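Local coordinates for protein 4-amino-4-deoxy-L-arabinose transferase or related glycosyltransferases of PMT family (Cupriavidus metallidurans, PDB 5EZM) that probably transfers 4-amino-4-deoxy-L-arabinose from a polyprenyl phosphate carrier to lipid A, as a zinc-binding membrane glycosyltransferase of the GT-C fold, at residues G215-V220 with A327-I332; G294-L297 with I302-K305; L120-S125 with P149-A154. All coordinates share one frame; numbering follows the deposited sequence.

Contact 1: G215-V220 with A327-I332. With DSL (mono-trans, octa-cis decaprenyl-phosphate), chain C.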
loop_
_atom_site.group_PDB
_atom_site.type_symbol
_atom_site.label_atom_id
_atom_site.label_comp_id
_atom_site.label_asym_id
_atom_site.label_seq_id
_atom_site.Cartn_x
_atom_site.Cartn_y
_atom_site.Cartn_z
ATOM N N GLY A 215 10.256 11.383 15.347
ATOM C CA GLY A 215 11.080 12.387 16.004
ATOM C C GLY A 215 10.730 13.797 15.578
ATOM O O GLY A 215 10.568 14.691 16.413
ATOM N N LEU A 216 10.595 14.011 14.267
ATOM C CA LEU A 216 10.081 15.279 13.760
ATOM C C LEU A 216 8.781 15.652 14.465
ATOM O O LEU A 216 8.708 16.661 15.177
ATOM C CB LEU A 216 9.874 15.187 12.246
ATOM C CG LEU A 216 9.159 16.361 11.576
ATOM C CD1 LEU A 216 9.994 17.632 11.660
ATOM C CD2 LEU A 216 8.810 16.029 10.131
ATOM N N VAL A 217 7.755 14.806 14.314
ATOM C CA VAL A 217 6.479 15.036 14.988
ATOM C C VAL A 217 6.686 15.234 16.482
ATOM O O VAL A 217 5.953 15.994 17.128
ATOM C CB VAL A 217 5.508 13.872 14.697
ATOM C CG1 VAL A 217 4.219 14.041 15.482
ATOM C CG2 VAL A 217 5.218 13.792 13.209
ATOM N N LEU A 218 7.702 14.587 17.052
ATOM C CA LEU A 218 7.987 14.789 18.464
ATOM C C LEU A 218 8.487 16.205 18.719
ATOM O O LEU A 218 7.892 16.949 19.509
ATOM C CB LEU A 218 9.000 13.752 18.950
ATOM C CG LEU A 218 9.329 13.791 20.443
ATOM C CD1 LEU A 218 8.056 13.868 21.272
ATOM C CD2 LEU A 218 10.145 12.570 20.827
ATOM N N VAL A 219 9.563 16.612 18.034
ATOM C CA VAL A 219 10.181 17.897 18.363
ATOM C C VAL A 219 9.205 19.034 18.100
ATOM O O VAL A 219 9.031 19.926 18.941
ATOM C CB VAL A 219 11.515 18.087 17.610
ATOM C CG1 VAL A 219 12.557 17.103 18.119
ATOM C CG2 VAL A 219 11.345 17.942 16.109
ATOM N N VAL A 220 8.513 18.990 16.955
ATOM C CA VAL A 220 7.476 19.977 16.661
ATOM C C VAL A 220 6.499 20.070 17.824
ATOM O O VAL A 220 6.178 21.164 18.307
ATOM C CB VAL A 220 6.755 19.625 15.348
ATOM C CG1 VAL A 220 5.651 20.631 15.066
ATOM C CG2 VAL A 220 7.744 19.579 14.196
ATOM N N ALA A 327 -1.920 13.972 17.565
ATOM C CA ALA A 327 -2.377 13.423 16.292
ATOM C C ALA A 327 -2.370 14.486 15.200
ATOM O O ALA A 327 -1.978 14.212 14.058
ATOM C CB ALA A 327 -3.774 12.823 16.449
ATOM N N GLY A 328 -2.793 15.706 15.534
ATOM C CA GLY A 328 -2.804 16.770 14.545
ATOM C C GLY A 328 -1.413 17.154 14.080
ATOM O O GLY A 328 -1.189 17.379 12.888
ATOM N N ILE A 329 -0.459 17.238 15.011
ATOM C CA ILE A 329 0.920 17.515 14.624
ATOM C C ILE A 329 1.496 16.345 13.837
ATOM O O ILE A 329 2.332 16.536 12.946
ATOM C CB ILE A 329 1.762 17.846 15.870
ATOM C CG1 ILE A 329 1.277 19.157 16.493
ATOM C CG2 ILE A 329 3.237 17.940 15.522
ATOM C CD1 ILE A 329 2.035 19.566 17.735
ATOM N N TRP A 330 1.060 15.122 14.141
ATOM C CA TRP A 330 1.421 13.967 13.327
ATOM C C TRP A 330 1.005 14.178 11.875
ATOM O O TRP A 330 1.846 14.220 10.967
ATOM C CB TRP A 330 0.767 12.715 13.919
ATOM C CG TRP A 330 1.092 11.425 13.239
ATOM C CD1 TRP A 330 0.484 10.902 12.135
ATOM C CD2 TRP A 330 2.083 10.475 13.640
ATOM N NE1 TRP A 330 1.046 9.689 11.817
ATOM C CE2 TRP A 330 2.031 9.405 12.727
ATOM C CE3 TRP A 330 3.019 10.428 14.678
ATOM C CZ2 TRP A 330 2.875 8.304 12.820
ATOM C CZ3 TRP A 330 3.853 9.333 14.766
ATOM C CH2 TRP A 330 3.777 8.288 13.845
ATOM N N ALA A 331 -0.299 14.361 11.650
ATOM C CA ALA A 331 -0.818 14.489 10.290
ATOM C C ALA A 331 -0.217 15.692 9.570
ATOM O O ALA A 331 0.242 15.580 8.426
ATOM C CB ALA A 331 -2.342 14.587 10.325
ATOM N N ILE A 332 -0.210 16.856 10.224
ATOM C CA ILE A 332 0.247 18.077 9.564
ATOM C C ILE A 332 1.743 18.006 9.281
ATOM O O ILE A 332 2.197 18.315 8.172
ATOM C CB ILE A 332 -0.108 19.313 10.409
ATOM C CG1 ILE A 332 -1.625 19.451 10.550
ATOM C CG2 ILE A 332 0.481 20.570 9.784
ATOM C CD1 ILE A 332 -2.052 20.491 11.571
HETATM C C21 DSL C . 4.835 11.417 17.802
HETATM C C22 DSL C . 5.423 10.107 18.296
HETATM C C23 DSL C . 4.617 8.820 18.176
HETATM C C24 DSL C . 6.651 10.090 18.837
HETATM C C25 DSL C . 7.262 8.758 19.342
HETATM C C26 DSL C . 8.732 8.681 18.846
HETATM C C27 DSL C . 9.695 8.497 20.068
HETATM C C28 DSL C . 9.170 7.848 21.372
HETATM C C29 DSL C . 10.977 8.904 19.982
HETATM C C30 DSL C . 11.501 9.551 18.673
HETATM C C31 DSL C . 12.678 10.532 18.994
HETATM C C32 DSL C . 13.920 10.189 18.097
HETATM C C33 DSL C . 14.858 9.030 18.485
HETATM C C34 DSL C . 14.175 10.921 16.986
#
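Val217 and Trp330 mark the closest point of the two backbones, with the CA of Val217 5.4 Å from the CA of Trp330. Both segments are helical, and their axes come within 9.1 Å. Their directions differ by 127°, so the helices run against each other at a steep slant. No hydrogen bond joins the segments; the contact is apolar.

Val217 makes most of the contact from helix 209-224. Its CG1 lies anti to the backbone N (chi1 175°), and this branch reaches 3.5 Å from the CA of Trp330. CG1 of Val217 also lies 3.9 Å from CE3 of Trp330, obliquely to the indole. One turn later, CG1 of Val220 meets CG2 of Ile329 at 3.6 Å, the two side chains slanting across each other. That Ile329 methyl also lies against the carbonyl O of Val217, so it meets both the backbone of Val217 and the side chain of Val220.

The polyprenyl chain of DSL borders this contact. Its C21 lies in the plane of the indole, at the edge, and is 3.6 Å from CG1 of Val217. DSL C23 is 3.5 Å from CZ3 of Trp330. Further along the lipid, CD2 of Leu218 is 3.7 Å from C31 of DSL. Val217, Leu218 and Trp330 thus line the polyprenyl pocket.

Trp330 NE1 is hydrogen-bonded to the carbonyl O of Pro351. Helix 160-178 touches the ring through Met168 and Leu172. Helix 352-365 packs on Ala327, Trp330 and Ala331, and helix 230-233 on Leu218 and Val219.

Contact 2: G294-L297 with I302-K305. With MPG ([(Z)-octadec-9-enyl] (2R)-2,3-bis(oxidanyl)propanoate), chain L; MPG ([(Z)-octadec-9-enyl] (2R)-2,3-bis(oxidanyl)propanoate), chain E; MPG ([(Z)-octadec-9-enyl] (2R)-2,3-bis(oxidanyl)propanoate), chain O.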
loop_
_atom_site.group_PDB
_atom_site.type_symbol
_atom_site.label_atom_id
_atom_site.label_comp_id
_atom_site.label_asym_id
_atom_site.label_seq_id
_atom_site.Cartn_x
_atom_site.Cartn_y
_atom_site.Cartn_z
ATOM N N GLY A 294 -9.187 13.546 -1.217
ATOM C CA GLY A 294 -9.875 12.401 -1.787
ATOM C C GLY A 294 -9.751 11.150 -0.940
ATOM O O GLY A 294 -10.684 10.345 -0.875
ATOM N N GLY A 295 -8.608 10.969 -0.281
ATOM C CA GLY A 295 -8.383 9.801 0.546
ATOM C C GLY A 295 -9.088 9.825 1.879
ATOM O O GLY A 295 -9.142 8.796 2.558
ATOM N N PHE A 296 -9.617 10.980 2.270
ATOM C CA PHE A 296 -10.437 11.126 3.465
ATOM C C PHE A 296 -11.794 11.721 3.103
ATOM O O PHE A 296 -12.380 12.480 3.878
ATOM C CB PHE A 296 -9.720 11.991 4.500
ATOM C CG PHE A 296 -9.997 11.599 5.921
ATOM C CD1 PHE A 296 -9.609 10.357 6.400
ATOM C CD2 PHE A 296 -10.624 12.480 6.789
ATOM C CE1 PHE A 296 -9.855 9.993 7.712
ATOM C CE2 PHE A 296 -10.868 12.124 8.102
ATOM C CZ PHE A 296 -10.484 10.877 8.564
ATOM N N LEU A 297 -12.299 11.367 1.917
ATOM C CA LEU A 297 -13.422 12.094 1.326
ATOM C C LEU A 297 -14.702 12.028 2.152
ATOM O O LEU A 297 -15.314 13.087 2.376
ATOM C CB LEU A 297 -13.655 11.595 -0.104
ATOM C CG LEU A 297 -14.705 12.341 -0.928
ATOM C CD1 LEU A 297 -14.332 13.807 -1.081
ATOM C CD2 LEU A 297 -14.863 11.686 -2.284
ATOM N N ILE A 302 -16.079 17.506 7.639
ATOM C CA ILE A 302 -15.712 17.799 9.019
ATOM C C ILE A 302 -14.227 18.107 9.159
ATOM O O ILE A 302 -13.710 18.138 10.283
ATOM C CB ILE A 302 -16.122 16.668 9.981
ATOM C CG1 ILE A 302 -15.302 15.401 9.725
ATOM C CG2 ILE A 302 -17.618 16.392 9.891
ATOM C CD1 ILE A 302 -15.434 14.362 10.814
ATOM N N PHE A 303 -13.523 18.339 8.050
ATOM C CA PHE A 303 -12.118 18.730 8.150
ATOM C C PHE A 303 -11.892 19.945 9.047
ATOM O O PHE A 303 -10.926 19.922 9.829
ATOM C CB PHE A 303 -11.532 18.965 6.749
ATOM C CG PHE A 303 -10.615 17.864 6.288
ATOM C CD1 PHE A 303 -9.523 17.488 7.057
ATOM C CD2 PHE A 303 -10.840 17.208 5.088
ATOM C CE1 PHE A 303 -8.677 16.474 6.642
ATOM C CE2 PHE A 303 -9.996 16.192 4.666
ATOM C CZ PHE A 303 -8.913 15.826 5.444
ATOM N N PRO A 304 -12.708 21.009 9.006
ATOM C CA PRO A 304 -12.553 22.057 10.029
ATOM C C PRO A 304 -12.723 21.534 11.443
ATOM O O PRO A 304 -11.924 21.869 12.325
ATOM C CB PRO A 304 -13.646 23.068 9.657
ATOM C CG PRO A 304 -13.852 22.871 8.201
ATOM C CD PRO A 304 -13.687 21.403 7.974
ATOM N N LYS A 305 -13.739 20.699 11.679
ATOM C CA LYS A 305 -13.978 20.146 13.005
ATOM C C LYS A 305 -12.865 19.216 13.466
ATOM O O LYS A 305 -12.841 18.845 14.645
ATOM C CB LYS A 305 -15.327 19.424 13.026
ATOM C CG LYS A 305 -16.507 20.379 13.113
ATOM C CD LYS A 305 -17.810 19.746 12.655
ATOM C CE LYS A 305 -18.958 20.750 12.762
ATOM N NZ LYS A 305 -20.215 20.257 12.125
HETATM C C5 MPG L . -13.595 10.667 -5.558
HETATM C C6 MPG L . -12.181 10.096 -5.768
HETATM C C7 MPG L . -11.684 9.241 -4.583
HETATM C C8 MPG L . -10.140 9.112 -4.587
HETATM C C9 MPG L . -9.592 8.156 -3.499
HETATM C C10 MPG L . -8.044 8.236 -3.379
HETATM C C11 MPG L . -7.436 6.944 -2.798
HETATM C C12 MPG L . -5.878 7.037 -2.662
HETATM C C13 MPG L . -5.251 5.715 -2.173
HETATM C C14 MPG L . -3.699 5.688 -2.344
HETATM C C15 MPG L . -3.101 4.263 -2.124
HETATM C C16 MPG L . -1.567 4.290 -1.875
HETATM C C2 MPG E . -4.415 17.877 6.359
HETATM C C3 MPG E . -4.891 18.930 5.366
HETATM C C4 MPG E . -6.393 18.859 5.131
HETATM C C5 MPG E . -6.863 19.756 3.974
HETATM C C6 MPG E . -8.396 19.877 3.922
HETATM C C1 MPG E . -2.903 17.932 6.592
HETATM C C2 MPG O . -12.291 20.910 3.283
HETATM C C3 MPG O . -13.681 21.513 3.104
HETATM C C4 MPG O . -14.522 21.400 4.366
HETATM C C5 MPG O . -15.890 22.092 4.249
HETATM C C6 MPG O . -16.562 22.290 5.617
HETATM C C7 MPG O . -17.745 23.275 5.548
HETATM C C8 MPG O . -18.129 23.845 6.936
HETATM C C1 MPG O . -11.388 21.123 2.066
#
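The rings of Phe296 and Phe303 meet obliquely, with centroids 5.8 Å apart and planes turned by 51°. The point of touch is CZ of Phe303, which lies 4.0 Å from CD2 of Phe296 and also close to the CB of Phe296.

The MPG of chain E lies over one face of the Phe303 ring. C6 of this MPG stands 3.7 Å above the plane of the Phe303 ring, shifted toward the rim. C4 of MPG chain E is 3.6 Å from CE1 of Phe303. The MPG of chain O comes obliquely to the ring through its C2 and also touches the CB of Phe303. The same lipid continues onto the proline, with C4 of MPG chain O 3.7 Å from CD of Pro304. Phe303 thus meets protein at its tip and lipid along its face.

Phe296 starts from a CB that points toward the other segment. Its ring also meets Trp299 at an angle, and its other neighbours include Leu356 and Ala360 of helix 352-365. Both phenylalanines are buried, and no polar bond crosses between the segments.

The MPG of chain L runs along segment 294-297. The CB of Leu297 points away from segment 302-305, and with CG anti to the backbone N (chi1 -174°) the side chain brings CD2 of Leu297 3.7 Å from C5 of MPG chain L. The carbonyl O of Gly294 is 3.6 Å from C9 of MPG chain L.

The contact spans the short connection between helices 288-295 and 303-310. It is a link between consecutive helices, bordered by lipid, in the membrane domain of a protein of the GT-C fold.

Contact 3: L120-S125 with P149-A154. With MPG ([(Z)-octadec-9-enyl] (2R)-2,3-bis(oxidanyl)propanoate), chain F; MPG ([(Z)-octadec-9-enyl] (2R)-2,3-bis(oxidanyl)propanoate), chain L.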
loop_
_atom_site.group_PDB
_atom_site.type_symbol
_atom_site.label_atom_id
_atom_site.label_comp_id
_atom_site.label_asym_id
_atom_site.label_seq_id
_atom_site.Cartn_x
_atom_site.Cartn_y
_atom_site.Cartn_z
ATOM N N LEU A 120 -4.725 -3.573 11.688
ATOM C CA LEU A 120 -3.915 -3.179 12.834
ATOM C C LEU A 120 -4.042 -1.687 13.110
ATOM O O LEU A 120 -4.201 -1.272 14.266
ATOM C CB LEU A 120 -2.456 -3.562 12.591
ATOM C CG LEU A 120 -1.506 -3.402 13.774
ATOM C CD1 LEU A 120 -2.027 -4.176 14.975
ATOM C CD2 LEU A 120 -0.110 -3.862 13.404
ATOM N N GLY A 121 -3.976 -0.867 12.059
ATOM C CA GLY A 121 -4.155 0.564 12.238
ATOM C C GLY A 121 -5.516 0.909 12.809
ATOM O O GLY A 121 -5.627 1.735 13.724
ATOM N N ILE A 122 -6.572 0.278 12.283
ATOM C CA ILE A 122 -7.904 0.480 12.854
ATOM C C ILE A 122 -7.896 0.143 14.339
ATOM O O ILE A 122 -8.273 0.962 15.185
ATOM C CB ILE A 122 -8.952 -0.358 12.101
ATOM C CG1 ILE A 122 -9.083 0.114 10.654
ATOM C CG2 ILE A 122 -10.292 -0.285 12.819
ATOM C CD1 ILE A 122 -10.084 -0.689 9.841
ATOM N N GLY A 123 -7.438 -1.063 14.674
ATOM C CA GLY A 123 -7.435 -1.561 16.034
ATOM C C GLY A 123 -6.701 -0.685 17.026
ATOM O O GLY A 123 -7.299 -0.221 18.001
ATOM N N VAL A 124 -5.408 -0.444 16.795
ATOM C CA VAL A 124 -4.646 0.354 17.751
ATOM C C VAL A 124 -5.130 1.799 17.759
ATOM O O VAL A 124 -5.097 2.466 18.805
ATOM C CB VAL A 124 -3.137 0.255 17.459
ATOM C CG1 VAL A 124 -2.694 -1.199 17.481
ATOM C CG2 VAL A 124 -2.791 0.911 16.130
ATOM N N SER A 125 -5.607 2.303 16.615
ATOM C CA SER A 125 -6.124 3.666 16.579
ATOM C C SER A 125 -7.328 3.817 17.500
ATOM O O SER A 125 -7.378 4.734 18.330
ATOM C CB SER A 125 -6.483 4.057 15.149
ATOM O OG SER A 125 -5.318 4.214 14.361
ATOM N N PRO A 149 -11.322 6.118 2.104
ATOM C CA PRO A 149 -10.904 5.327 0.937
ATOM C C PRO A 149 -9.406 5.117 0.854
ATOM O O PRO A 149 -8.972 4.089 0.326
ATOM C CB PRO A 149 -11.423 6.153 -0.245
ATOM C CG PRO A 149 -11.469 7.539 0.271
ATOM C CD PRO A 149 -11.885 7.419 1.710
ATOM N N MET A 150 -8.596 6.054 1.350
ATOM C CA MET A 150 -7.152 5.844 1.316
ATOM C C MET A 150 -6.744 4.679 2.212
ATOM O O MET A 150 -5.885 3.872 1.834
ATOM C CB MET A 150 -6.421 7.123 1.718
ATOM C CG MET A 150 -4.911 6.981 1.798
ATOM S SD MET A 150 -4.050 8.568 1.702
ATOM C CE MET A 150 -4.025 8.829 -0.068
ATOM N N TRP A 151 -7.369 4.550 3.383
ATOM C CA TRP A 151 -6.982 3.478 4.292
ATOM C C TRP A 151 -7.477 2.120 3.804
ATOM O O TRP A 151 -6.760 1.120 3.917
ATOM C CB TRP A 151 -7.498 3.760 5.700
ATOM C CG TRP A 151 -6.893 2.851 6.721
ATOM C CD1 TRP A 151 -7.490 1.788 7.336
ATOM C CD2 TRP A 151 -5.554 2.905 7.226
ATOM N NE1 TRP A 151 -6.609 1.186 8.202
ATOM C CE2 TRP A 151 -5.415 1.853 8.153
ATOM C CE3 TRP A 151 -4.461 3.744 6.987
ATOM C CZ2 TRP A 151 -4.227 1.618 8.839
ATOM C CZ3 TRP A 151 -3.284 3.509 7.668
ATOM C CH2 TRP A 151 -3.176 2.456 8.585
ATOM N N SER A 152 -8.697 2.057 3.262
ATOM C CA SER A 152 -9.241 0.777 2.810
ATOM C C SER A 152 -8.622 0.346 1.485
ATOM O O SER A 152 -8.177 -0.800 1.341
ATOM C CB SER A 152 -10.764 0.864 2.684
ATOM O OG SER A 152 -11.143 1.642 1.560
ATOM N N VAL A 153 -8.598 1.253 0.507
ATOM C CA VAL A 153 -7.945 0.979 -0.772
ATOM C C VAL A 153 -6.484 0.609 -0.550
ATOM O O VAL A 153 -6.023 -0.461 -0.968
ATOM C CB VAL A 153 -8.082 2.185 -1.720
ATOM C CG1 VAL A 153 -7.065 2.106 -2.856
ATOM C CG2 VAL A 153 -9.491 2.259 -2.279
ATOM N N ALA A 154 -5.734 1.489 0.122
ATOM C CA ALA A 154 -4.334 1.184 0.396
ATOM C C ALA A 154 -4.193 -0.094 1.213
ATOM O O ALA A 154 -3.206 -0.822 1.065
ATOM C CB ALA A 154 -3.668 2.360 1.113
HETATM C C2 MPG F . -4.517 -8.012 13.432
HETATM C C3 MPG F . -4.772 -6.643 14.052
HETATM C C4 MPG F . -5.801 -6.678 15.173
HETATM C C5 MPG F . -5.981 -5.294 15.817
HETATM C C6 MPG F . -6.133 -5.362 17.345
HETATM C C7 MPG F . -5.647 -4.074 18.035
HETATM C C8 MPG F . -6.063 -4.007 19.523
HETATM C C1 MPG F . -3.251 -8.028 12.572
HETATM C C5 MPG L . -13.595 10.667 -5.558
HETATM C C6 MPG L . -12.181 10.096 -5.768
HETATM C C7 MPG L . -11.684 9.241 -4.583
HETATM C C8 MPG L . -10.140 9.112 -4.587
HETATM C C9 MPG L . -9.592 8.156 -3.499
HETATM C C10 MPG L . -8.044 8.236 -3.379
HETATM C C11 MPG L . -7.436 6.944 -2.798
HETATM C C12 MPG L . -5.878 7.037 -2.662
HETATM C C13 MPG L . -5.251 5.715 -2.173
HETATM C C14 MPG L . -3.699 5.688 -2.344
HETATM C C15 MPG L . -3.101 4.263 -2.124
HETATM C C16 MPG L . -1.567 4.290 -1.875
#
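Trp151 carries the contact, reaching across to Gly121 and Ile122. Its CB points toward the other helix, and CG lies anti to the backbone N (chi1 -168°), which extends the indole toward helix 112-133. From CG the five-membered ring comes first. CD1 of Trp151 is 4.0 Å from CG1 of Ile122. The next atom, NE1 of Trp151, is 3.6 Å from CG1 of Ile122, and its N-H is taken up by the carbonyl O of Gly118, one turn before Gly121. The indole is thus tied by a polar bond to the helix on which it packs.

Beyond NE1, on the six-membered ring, CZ2 of Trp151 lies 3.6 Å from the CA of Gly121. No side chain stands between this backbone and the ring, so CZ2 meets the main chain directly, at an oblique angle. Ile122 CG1 also approaches obliquely; it lies beside the backbone N (chi1 -65°), anti to the carbonyl carbon.

Lipid borders both helices. CA of Gly123 is 3.7 Å from C7 of MPG chain F, which also runs past Leu120 and Val124. MPG chain L passes the second helix, where its C12 is 3.7 Å from CE of Met150 and its C15 is 3.8 Å from CB of Ala154.

Helix 160-178 adds Met162 and Ala165 to the surroundings of Trp151, and helix 352-365 adds Ile353 and Pro354. All three touching residues are buried. The CA atoms of Gly121 and Trp151 are 8.9 Å apart, and the indole bridges that distance. It joins helices 112-133 and 149-155 within the membrane domain of the GT-C fold.

All three contacts are buried, apolar and bordered by lipid, and none has a hydrogen bond between its own segments. The centre of contact 3 lies nearest the centre of the chain, about 11 Å from it, against about 22 Å for contact 1 and 20 Å for contact 2. Contacts 2 and 3 touch: Gly295 O probably accepts a bond from Met150 N at 3.0 Å, and both line MPG chain L. Contact 1 alone borders the polyprenyl lipid. Helix 352-365 packs beside all three. Contact 1 joins helices over 100 residues apart, mainly through branched aliphatic side chains; contact 3 sets a tryptophan on a glycine backbone, with one helix between; contact 2 pairs two phenylalanines across a short connection.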